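Alpha-14 giardin (PDB 3CHJ) probably acts as a calcium-regulated structural element of the annexin family, binding phospholipid and linking the bilayer to the underlying axoneme. Local coordinates at residues 33-38 against 42-47; 72-77 against 305-310; 76-81 against 268-273; 88-93 against 106-111. All coordinates share one frame; numbering follows the deposited sequence.

Contact 1: residues 33-38 against 42-47; sequences IEIARS and NQLRNM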
# COMPACT_ATOMS: atom_id res chain seq x y z
N ILE A 33 -3.47 -7.95 17.68
CA ILE A 33 -2.44 -7.89 16.65
C ILE A 33 -1.77 -9.25 16.47
O ILE A 33 -1.52 -9.69 15.34
CB ILE A 33 -1.40 -6.80 16.97
CG1 ILE A 33 -2.05 -5.42 17.07
CG2 ILE A 33 -0.29 -6.81 15.93
CD1 ILE A 33 -2.84 -4.95 15.82
N GLU A 34 -1.50 -9.94 17.58
CA GLU A 34 -1.01 -11.32 17.51
C GLU A 34 -1.95 -12.22 16.71
O GLU A 34 -1.51 -13.00 15.85
CB GLU A 34 -0.72 -11.87 18.91
CG GLU A 34 0.42 -11.13 19.63
CD GLU A 34 1.82 -11.37 19.04
OE1 GLU A 34 2.82 -11.11 19.76
OE2 GLU A 34 1.96 -11.80 17.87
N ILE A 35 -3.25 -12.07 16.93
CA ILE A 35 -4.23 -12.84 16.19
C ILE A 35 -4.11 -12.52 14.67
O ILE A 35 -4.09 -13.41 13.83
CB ILE A 35 -5.65 -12.58 16.74
CG1 ILE A 35 -5.82 -13.24 18.12
CG2 ILE A 35 -6.71 -13.11 15.83
CD1 ILE A 35 -7.05 -12.74 18.92
N ALA A 36 -3.96 -11.24 14.32
CA ALA A 36 -3.82 -10.87 12.91
C ALA A 36 -2.59 -11.48 12.26
O ALA A 36 -2.63 -11.82 11.08
CB ALA A 36 -3.81 -9.34 12.74
N ARG A 37 -1.51 -11.59 13.03
CA ARG A 37 -0.24 -12.11 12.52
C ARG A 37 -0.22 -13.64 12.44
O ARG A 37 0.62 -14.21 11.73
CB ARG A 37 0.91 -11.68 13.42
CG ARG A 37 1.16 -10.20 13.43
CD ARG A 37 2.19 -9.90 14.49
NE ARG A 37 3.57 -10.08 14.02
CZ ARG A 37 4.55 -10.64 14.73
NH1 ARG A 37 4.32 -11.18 15.93
NH2 ARG A 37 5.78 -10.72 14.22
N SER A 38 -1.10 -14.29 13.21
CA SER A 38 -1.05 -15.75 13.42
C SER A 38 -1.93 -16.56 12.47
O SER A 38 -1.73 -17.78 12.34
CB SER A 38 -1.47 -16.09 14.86
OG SER A 38 -0.51 -15.61 15.77
N ASN A 42 -8.63 -15.09 5.52
CA ASN A 42 -9.95 -15.70 5.37
C ASN A 42 -10.47 -16.25 6.68
O ASN A 42 -11.67 -16.19 6.95
CB ASN A 42 -9.96 -16.77 4.27
CG ASN A 42 -9.91 -16.17 2.87
OD1 ASN A 42 -10.56 -15.15 2.57
ND2 ASN A 42 -9.15 -16.81 1.98
N GLN A 43 -9.56 -16.75 7.51
CA GLN A 43 -9.92 -17.24 8.84
C GLN A 43 -10.25 -16.08 9.79
O GLN A 43 -11.13 -16.20 10.64
CB GLN A 43 -8.82 -18.12 9.44
CG GLN A 43 -8.58 -19.38 8.63
CD GLN A 43 -7.80 -20.46 9.37
OE1 GLN A 43 -7.24 -20.25 10.45
NE2 GLN A 43 -7.77 -21.65 8.78
N LEU A 44 -9.52 -14.97 9.65
CA LEU A 44 -9.83 -13.78 10.45
C LEU A 44 -11.21 -13.23 10.11
O LEU A 44 -11.95 -12.81 11.00
CB LEU A 44 -8.74 -12.72 10.26
CG LEU A 44 -7.33 -13.12 10.70
CD1 LEU A 44 -6.27 -12.12 10.20
CD2 LEU A 44 -7.24 -13.30 12.23
N ARG A 45 -11.56 -13.22 8.83
CA ARG A 45 -12.90 -12.82 8.44
C ARG A 45 -13.94 -13.80 8.97
O ARG A 45 -14.99 -13.36 9.43
CB ARG A 45 -13.04 -12.64 6.93
CG ARG A 45 -14.45 -12.15 6.54
CD ARG A 45 -14.64 -12.09 5.04
NE ARG A 45 -14.46 -13.41 4.42
CZ ARG A 45 -14.52 -13.63 3.11
NH1 ARG A 45 -14.74 -12.62 2.28
NH2 ARG A 45 -14.33 -14.85 2.64
N ASN A 46 -13.65 -15.09 8.93
CA ASN A 46 -14.60 -16.05 9.49
C ASN A 46 -14.83 -15.80 10.97
O ASN A 46 -15.98 -15.80 11.44
CB ASN A 46 -14.16 -17.50 9.28
CG ASN A 46 -15.17 -18.50 9.85
OD1 ASN A 46 -14.85 -19.29 10.73
ND2 ASN A 46 -16.42 -18.41 9.37
N MET A 47 -13.74 -15.56 11.70
CA MET A 47 -13.80 -15.25 13.12
C MET A 47 -14.61 -13.98 13.38
O MET A 47 -15.42 -13.94 14.32
CB MET A 47 -12.38 -15.13 13.69
CG MET A 47 -12.30 -14.89 15.19
SD MET A 47 -12.46 -13.16 15.59
CE MET A 47 -11.00 -12.48 14.77
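Ile35 O takes a hydrogen bond from Ser38 N at 3.2 Å, and the methyl Leu44 CD2 of the following helix also packs on it. The setting is a pair of consecutive helices joined by a three-residue connection, in the all-helical annexin fold. The axes of segments 33-38 and 42-47, on helices 31-38 and 41-55, pass 10.0 Å apart and run at 134°, so the chain turns back steeply. Leu44 carries the contact, its two methyls each meeting one of two consecutive carbonyl oxygens: CD2 lies 3.5 Å from Ile35 O, whereas CD1 sits 3.8 Å from Ala36 O. The same CD2 also packs against Ile35 CG2 at 3.6 Å, the two side chains crossing at a slant. This branch of Ile35 stands anti to the backbone N (chi1 -72° for CG1, which lies beside that N), which turns CG2 to the second helix. Met47 adds a looser touch, its CE ending 4.5 Å from Ile35 CG2. All four touching residues are buried, and no hydrogen bond crosses the contact. Helix 12-24 adds Val19 and Lys18 against Ile35 and Val15 against Met47, while Arg274 touches Leu44 and gives Ala36 O a weak hydrogen bond. Away from the second helix, Arg37 NH1 forms a salt bridge with Glu34 OE2 on the syn side of the carboxylate, and Arg37 NH2 is hydrogen-bonded to Glu312 O. Ser38 OG returns to its own helix, donating to Glu34 O at 2.8 Å from above the carbonyl plane.

Contact 2: residues 72-77 against 305-310; sequences ESLVLM and DAIKLL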
# COMPACT_ATOMS: atom_id res chain seq x y z
N GLU A 72 -8.78 0.97 16.36
CA GLU A 72 -9.98 0.24 15.91
C GLU A 72 -9.97 0.08 14.38
O GLU A 72 -10.24 -1.01 13.85
CB GLU A 72 -11.29 0.94 16.32
CG GLU A 72 -12.47 0.19 15.79
CD GLU A 72 -13.81 0.89 15.90
OE1 GLU A 72 -13.89 2.00 16.46
OE2 GLU A 72 -14.79 0.29 15.40
N SER A 73 -9.66 1.17 13.71
CA SER A 73 -9.63 1.19 12.24
C SER A 73 -8.58 0.21 11.73
O SER A 73 -8.84 -0.58 10.80
CB SER A 73 -9.33 2.59 11.76
OG SER A 73 -10.47 3.40 12.06
N LEU A 74 -7.42 0.22 12.37
CA LEU A 74 -6.36 -0.71 12.01
C LEU A 74 -6.80 -2.16 12.15
O LEU A 74 -6.68 -2.94 11.20
CB LEU A 74 -5.12 -0.43 12.87
CG LEU A 74 -3.94 -1.40 12.71
CD1 LEU A 74 -3.37 -1.27 11.26
CD2 LEU A 74 -2.90 -1.05 13.75
N VAL A 75 -7.32 -2.51 13.33
CA VAL A 75 -7.75 -3.90 13.58
C VAL A 75 -8.79 -4.35 12.55
O VAL A 75 -8.71 -5.46 12.02
CB VAL A 75 -8.27 -4.07 15.04
CG1 VAL A 75 -8.94 -5.41 15.24
CG2 VAL A 75 -7.11 -3.90 16.02
N LEU A 76 -9.78 -3.51 12.27
CA LEU A 76 -10.82 -3.89 11.29
C LEU A 76 -10.21 -4.15 9.91
O LEU A 76 -10.65 -5.07 9.21
CB LEU A 76 -11.92 -2.84 11.22
CG LEU A 76 -12.75 -2.78 12.51
CD1 LEU A 76 -13.70 -1.58 12.47
CD2 LEU A 76 -13.52 -4.07 12.78
N MET A 77 -9.19 -3.38 9.54
CA MET A 77 -8.53 -3.57 8.24
C MET A 77 -7.81 -4.91 8.21
O MET A 77 -7.67 -5.53 7.14
CB MET A 77 -7.52 -2.46 7.98
CG MET A 77 -8.10 -1.08 7.67
SD MET A 77 -6.74 -0.03 7.08
CE MET A 77 -7.49 1.62 7.16
N ASP A 305 2.86 0.48 19.46
CA ASP A 305 3.29 -0.90 19.69
C ASP A 305 2.70 -1.82 18.63
O ASP A 305 3.38 -2.74 18.17
CB ASP A 305 2.92 -1.34 21.11
CG ASP A 305 3.74 -0.61 22.19
OD1 ASP A 305 4.83 -0.07 21.88
OD2 ASP A 305 3.27 -0.57 23.34
N ALA A 306 1.46 -1.56 18.22
CA ALA A 306 0.81 -2.38 17.20
C ALA A 306 1.48 -2.25 15.84
O ALA A 306 1.66 -3.25 15.14
CB ALA A 306 -0.68 -2.05 17.11
N ILE A 307 1.80 -1.01 15.44
CA ILE A 307 2.48 -0.78 14.17
C ILE A 307 3.84 -1.48 14.17
O ILE A 307 4.16 -2.21 13.22
CB ILE A 307 2.62 0.73 13.85
CG1 ILE A 307 1.24 1.38 13.70
CG2 ILE A 307 3.52 0.97 12.61
CD1 ILE A 307 0.33 0.81 12.58
N LYS A 308 4.60 -1.33 15.27
CA LYS A 308 5.93 -1.98 15.39
C LYS A 308 5.79 -3.49 15.29
O LYS A 308 6.58 -4.14 14.58
CB LYS A 308 6.61 -1.62 16.72
CG LYS A 308 7.23 -0.25 16.74
CD LYS A 308 8.07 -0.01 17.98
CE LYS A 308 7.18 0.28 19.20
NZ LYS A 308 7.93 0.87 20.35
N LEU A 309 4.79 -4.06 15.97
CA LEU A 309 4.61 -5.51 15.97
C LEU A 309 4.19 -6.06 14.60
O LEU A 309 4.67 -7.09 14.15
CB LEU A 309 3.58 -5.90 17.05
CG LEU A 309 3.35 -7.39 17.27
CD1 LEU A 309 4.65 -8.12 17.55
CD2 LEU A 309 2.37 -7.56 18.44
N LEU A 310 3.28 -5.36 13.93
CA LEU A 310 2.81 -5.85 12.62
C LEU A 310 3.94 -5.91 11.62
O LEU A 310 3.98 -6.82 10.78
CB LEU A 310 1.71 -4.92 12.08
CG LEU A 310 0.37 -5.16 12.78
CD1 LEU A 310 -0.60 -3.98 12.50
CD2 LEU A 310 -0.25 -6.48 12.35
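Leu74 CD2 is the atom on which this contact turns, because three side chains of helix 305-310 meet it: Ile307 CD1 at 3.9 Å, Leu310 CD1 also at 3.9 Å, and Ala306 CB at 4.1 Å. Leu310 and Leu74 reach toward each other tip to tip, the Leu310 methyl CD1 lying close to Leu74 CD1 as well, at 4.1 Å. Ile307 crosses Leu74 at a slant, and only the end of its chain comes near. Ala306 brings its methyl straight from the backbone. The reach of Leu74 follows from its first torsion: with CG anti to the backbone N (chi1 175°), the isobutyl group stands out from its helix and, with the side chains facing it, spans the 11.8 Å between the segment axes. These axes run 28° from parallel, and the segments, 228 residues apart in the chain, meet through apolar side chains with no hydrogen bond; residues 305-310 fall in the fourth-repeat family region of this annexin. Beyond this shell, Ile33 of helix 31-38 presses on Ala306 and Leu310, and Phe291 and Cys295 back Ile307 from helix 291-298. Asn266 of helix 262-272 touches Leu74, and Thr269 of the same helix touches Leu310.

Contact 3: residues 76-81 against 268-273; sequences LMLYKP and ITAMHF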
# COMPACT_ATOMS: atom_id res chain seq x y z
N LEU A 76 -9.78 -3.51 12.27
CA LEU A 76 -10.82 -3.89 11.29
C LEU A 76 -10.21 -4.15 9.91
O LEU A 76 -10.65 -5.07 9.21
CB LEU A 76 -11.92 -2.84 11.22
CG LEU A 76 -12.75 -2.78 12.51
CD1 LEU A 76 -13.70 -1.58 12.47
CD2 LEU A 76 -13.52 -4.07 12.78
N MET A 77 -9.19 -3.38 9.54
CA MET A 77 -8.53 -3.57 8.24
C MET A 77 -7.81 -4.91 8.21
O MET A 77 -7.67 -5.53 7.14
CB MET A 77 -7.52 -2.46 7.98
CG MET A 77 -8.10 -1.08 7.67
SD MET A 77 -6.74 -0.03 7.08
CE MET A 77 -7.49 1.62 7.16
N LEU A 78 -7.33 -5.34 9.36
CA LEU A 78 -6.50 -6.56 9.42
C LEU A 78 -7.33 -7.81 9.28
O LEU A 78 -6.80 -8.84 8.85
CB LEU A 78 -5.71 -6.62 10.73
CG LEU A 78 -4.69 -5.50 10.96
CD1 LEU A 78 -4.16 -5.60 12.39
CD2 LEU A 78 -3.55 -5.58 9.93
N TYR A 79 -8.61 -7.75 9.64
CA TYR A 79 -9.40 -8.98 9.70
C TYR A 79 -10.19 -9.21 8.40
O TYR A 79 -11.18 -9.94 8.37
CB TYR A 79 -10.31 -9.01 10.95
CG TYR A 79 -9.61 -9.04 12.31
CD1 TYR A 79 -8.23 -9.27 12.43
CD2 TYR A 79 -10.34 -8.89 13.47
CE1 TYR A 79 -7.61 -9.30 13.69
CE2 TYR A 79 -9.75 -8.91 14.72
CZ TYR A 79 -8.38 -9.14 14.83
OH TYR A 79 -7.80 -9.15 16.09
N LYS A 80 -9.75 -8.56 7.33
CA LYS A 80 -10.44 -8.58 6.04
C LYS A 80 -9.58 -9.30 5.02
O LYS A 80 -8.37 -9.19 5.05
CB LYS A 80 -10.63 -7.14 5.51
CG LYS A 80 -11.79 -6.44 6.11
CD LYS A 80 -11.80 -4.99 5.77
CE LYS A 80 -12.76 -4.29 6.69
NZ LYS A 80 -14.13 -4.87 6.63
N PRO A 81 -10.22 -10.01 4.07
CA PRO A 81 -9.42 -10.43 2.93
C PRO A 81 -8.85 -9.20 2.18
O PRO A 81 -9.50 -8.17 2.10
CB PRO A 81 -10.44 -11.15 2.04
CG PRO A 81 -11.55 -11.52 2.96
CD PRO A 81 -11.63 -10.42 3.95
N ILE A 268 -1.22 1.36 4.75
CA ILE A 268 0.04 0.82 4.27
C ILE A 268 0.39 -0.44 5.07
O ILE A 268 0.77 -1.45 4.50
CB ILE A 268 1.20 1.85 4.37
CG1 ILE A 268 0.88 3.13 3.56
CG2 ILE A 268 2.53 1.20 4.02
CD1 ILE A 268 0.95 2.95 2.07
N THR A 269 0.19 -0.38 6.39
CA THR A 269 0.49 -1.52 7.25
C THR A 269 -0.45 -2.70 6.92
O THR A 269 0.01 -3.82 6.66
CB THR A 269 0.42 -1.11 8.73
OG1 THR A 269 1.35 -0.03 8.95
CG2 THR A 269 0.74 -2.31 9.64
N ALA A 270 -1.76 -2.48 6.89
CA ALA A 270 -2.71 -3.57 6.61
C ALA A 270 -2.51 -4.18 5.21
O ALA A 270 -2.59 -5.41 5.06
CB ALA A 270 -4.14 -3.05 6.78
N MET A 271 -2.21 -3.34 4.22
CA MET A 271 -2.01 -3.84 2.84
C MET A 271 -0.76 -4.68 2.71
O MET A 271 -0.72 -5.62 1.90
CB MET A 271 -1.97 -2.72 1.81
CG MET A 271 -3.30 -2.04 1.60
SD MET A 271 -3.26 -0.94 0.18
CE MET A 271 -2.35 0.45 0.81
N HIS A 272 0.28 -4.36 3.49
CA HIS A 272 1.62 -4.83 3.14
C HIS A 272 2.39 -5.58 4.19
O HIS A 272 3.43 -6.14 3.89
CB HIS A 272 2.44 -3.66 2.60
CG HIS A 272 1.89 -3.10 1.33
ND1 HIS A 272 1.57 -1.77 1.17
CD2 HIS A 272 1.56 -3.72 0.18
CE1 HIS A 272 1.09 -1.59 -0.05
NE2 HIS A 272 1.06 -2.76 -0.67
N PHE A 273 1.91 -5.61 5.44
CA PHE A 273 2.73 -6.20 6.50
C PHE A 273 3.03 -7.69 6.28
O PHE A 273 4.11 -8.16 6.64
CB PHE A 273 2.12 -5.94 7.89
CG PHE A 273 1.09 -6.96 8.30
CD1 PHE A 273 1.45 -8.05 9.08
CD2 PHE A 273 -0.25 -6.79 7.96
CE1 PHE A 273 0.50 -8.99 9.49
CE2 PHE A 273 -1.21 -7.74 8.36
CZ PHE A 273 -0.81 -8.84 9.15
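Apolar contacts tie residues 76-81 to 268-273, and Ala270 lies at their centre. Its methyl CB meets Met77 CB at 3.6 Å and has Met77 SD near it at 4.0 Å, while Leu78 CD2 comes to 4.0 Å from Ala270 CA. With only a methyl on Ala270, the backbones come close: the CA atoms of Leu78 and Ala270 are 5.6 Å apart. The same Leu78 methyl serves a second partner, touching Phe273 CE2 at 3.6 Å and meeting the ring obliquely. Phe273 has CG between its backbone N and carbonyl carbon (chi1 86°), and this rotation places ring atom CE2 beside Leu78 CD2. Hydrogen bonds act within and around the segments, none across. Thr269 O accepts from Phe273 N at 2.9 Å and from His272 N at 3.2 Å, and it also lies in plane at the edge of the Phe273 ring. The hydroxyl Thr269 OG1 has partners in Leu265 O and Trp311 NE1; Tyr79 OH bonds Leu32 O. Further packing comes from Leu85 of helix 82-94, against both Met77 and Ala270, and from Leu310, against both Leu78 and Phe273. Though nearly 190 residues separate them, the C-terminal parts of helices 69-78 and 262-272, the latter in the fourth-repeat family region, meet here within the all-helical annexin fold.

Contact 4: residues 88-93 against 106-111; sequences ELIRGA and DVLLTI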
# COMPACT_ATOMS: atom_id res chain seq x y z
N GLU A 88 -12.65 -1.52 -0.42
CA GLU A 88 -13.19 -0.62 0.61
C GLU A 88 -12.37 0.67 0.73
O GLU A 88 -12.94 1.75 0.94
CB GLU A 88 -13.29 -1.31 1.95
CG GLU A 88 -14.28 -2.47 1.93
CD GLU A 88 -14.36 -3.18 3.27
OE1 GLU A 88 -13.73 -2.69 4.22
OE2 GLU A 88 -15.07 -4.21 3.36
N LEU A 89 -11.05 0.55 0.58
CA LEU A 89 -10.20 1.76 0.63
C LEU A 89 -10.48 2.69 -0.56
O LEU A 89 -10.58 3.89 -0.39
CB LEU A 89 -8.71 1.40 0.65
CG LEU A 89 -8.24 0.71 1.94
CD1 LEU A 89 -6.82 0.16 1.76
CD2 LEU A 89 -8.28 1.69 3.11
N ILE A 90 -10.62 2.12 -1.75
CA ILE A 90 -10.96 2.93 -2.95
C ILE A 90 -12.33 3.59 -2.80
O ILE A 90 -12.49 4.77 -3.10
CB ILE A 90 -10.89 2.09 -4.23
CG1 ILE A 90 -9.45 1.67 -4.48
CG2 ILE A 90 -11.50 2.85 -5.42
CD1 ILE A 90 -9.35 0.56 -5.51
N ARG A 91 -13.31 2.83 -2.32
CA ARG A 91 -14.63 3.37 -2.04
C ARG A 91 -14.58 4.53 -1.02
O ARG A 91 -15.17 5.59 -1.25
CB ARG A 91 -15.53 2.26 -1.52
CG ARG A 91 -16.92 2.73 -1.10
CD ARG A 91 -17.84 3.09 -2.27
NE ARG A 91 -19.19 3.37 -1.76
CZ ARG A 91 -20.28 3.49 -2.51
NH1 ARG A 91 -20.24 3.34 -3.82
NH2 ARG A 91 -21.44 3.77 -1.92
N GLY A 92 -13.87 4.31 0.09
CA GLY A 92 -13.70 5.33 1.12
C GLY A 92 -13.07 6.60 0.58
O GLY A 92 -13.40 7.72 1.01
N ALA A 93 -12.17 6.44 -0.39
CA ALA A 93 -11.43 7.58 -0.93
C ALA A 93 -12.23 8.36 -1.97
O ALA A 93 -11.83 9.45 -2.36
CB ALA A 93 -10.11 7.11 -1.54
N ASP A 106 -1.72 5.26 -3.15
CA ASP A 106 -1.13 4.23 -2.30
C ASP A 106 -1.64 2.85 -2.67
O ASP A 106 -0.87 1.87 -2.63
CB ASP A 106 -1.50 4.46 -0.83
CG ASP A 106 -0.75 5.62 -0.19
OD1 ASP A 106 0.24 6.16 -0.78
OD2 ASP A 106 -1.16 5.97 0.93
N VAL A 107 -2.93 2.76 -2.99
CA VAL A 107 -3.54 1.46 -3.27
C VAL A 107 -3.16 0.98 -4.66
O VAL A 107 -2.60 -0.11 -4.83
CB VAL A 107 -5.07 1.52 -3.13
CG1 VAL A 107 -5.71 0.23 -3.64
CG2 VAL A 107 -5.45 1.79 -1.67
N LEU A 108 -3.45 1.79 -5.66
CA LEU A 108 -3.37 1.30 -7.04
C LEU A 108 -1.95 1.00 -7.47
O LEU A 108 -1.75 0.13 -8.33
CB LEU A 108 -4.05 2.27 -7.99
CG LEU A 108 -5.57 2.21 -7.85
CD1 LEU A 108 -6.23 3.40 -8.54
CD2 LEU A 108 -6.10 0.87 -8.44
N LEU A 109 -0.97 1.71 -6.89
CA LEU A 109 0.42 1.59 -7.36
C LEU A 109 1.22 0.54 -6.61
O LEU A 109 2.40 0.34 -6.91
CB LEU A 109 1.15 2.93 -7.35
CG LEU A 109 0.50 4.00 -8.23
CD1 LEU A 109 1.36 5.27 -8.18
CD2 LEU A 109 0.34 3.47 -9.66
N THR A 110 0.59 -0.14 -5.66
CA THR A 110 1.36 -1.09 -4.83
C THR A 110 0.73 -2.47 -4.79
O THR A 110 0.98 -3.26 -3.87
CB THR A 110 1.58 -0.61 -3.40
OG1 THR A 110 0.32 -0.56 -2.72
CG2 THR A 110 2.28 0.76 -3.37
N ILE A 111 -0.09 -2.76 -5.78
CA ILE A 111 -0.67 -4.09 -5.95
C ILE A 111 -0.33 -4.71 -7.31
O ILE A 111 -0.13 -4.02 -8.31
CB ILE A 111 -2.18 -4.10 -5.69
CG1 ILE A 111 -2.91 -3.15 -6.67
CG2 ILE A 111 -2.42 -3.74 -4.23
CD1 ILE A 111 -4.41 -3.08 -6.50
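Successive helices 82-94 and 101-108 of the annexin fold pack here, their segments 88-93 and 106-111 both lying in the Annexin family region, with Val107 pointing toward the adjacent Leu89 and Ile90. The two Val107 methyls divide the work. CG2, beside the backbone N, lies 4.0 Å from Leu89 CB and equally far from Leu89 CD1; CG1, anti to that N (chi1 171°), meets Ile90 CG1 and Ile90 CD1, each at 4.1 Å. Both pairs of side chains cross at an angle. Farther along, Ile90 CD1 grazes Leu108 CD2 at 4.4 Å. No hydrogen bond spans the contact, and the separations indicate ordinary apolar packing. Just beyond the helix, Thr110 OG1 donates to Asp106 O at 2.7 Å with a C=O...donor angle of 167°, nearly in line with the carbonyl, linking Thr110 back to Asp106. Met271 of helix 262-272 touches both Leu89 and Val107, while Tyr123 borders Ile90 and Ile149 borders Leu108. Asp106 OD2 forms salt bridges with Arg264 NE and Arg267 NE, and Asp106 OD1 bonds Tyr231 OH. An apolar helix pair beside a buried Asp106 paired with two arginines is consistent with the hydrophilic central pore of annexins, which is lined by charged side chains.

In the fold
From the N terminus, contact 1 closes first, a local turn between helices 31-38 and 41-55 that is complete before the others begin. Contacts 2 and 3 then leave from helix 69-78, sharing Leu76 and Met77, and close long loops: contact 3 at 268-273, contact 2 later at 305-310. Contact 4, which closes a short loop of twelve residues between 88-93 and 106-111, nests inside both loops. Ile33 joins contact 1 to contact 2 through Leu309 and to contact 3 through Leu78. His272 NE2, probably hydrogen-bonded to Thr110 O, joins contacts 3 and 4. Early helices are thereby tied to the fourth-repeat region. Contacts 1 and 4 do not touch; their centres lie about 21 Å apart.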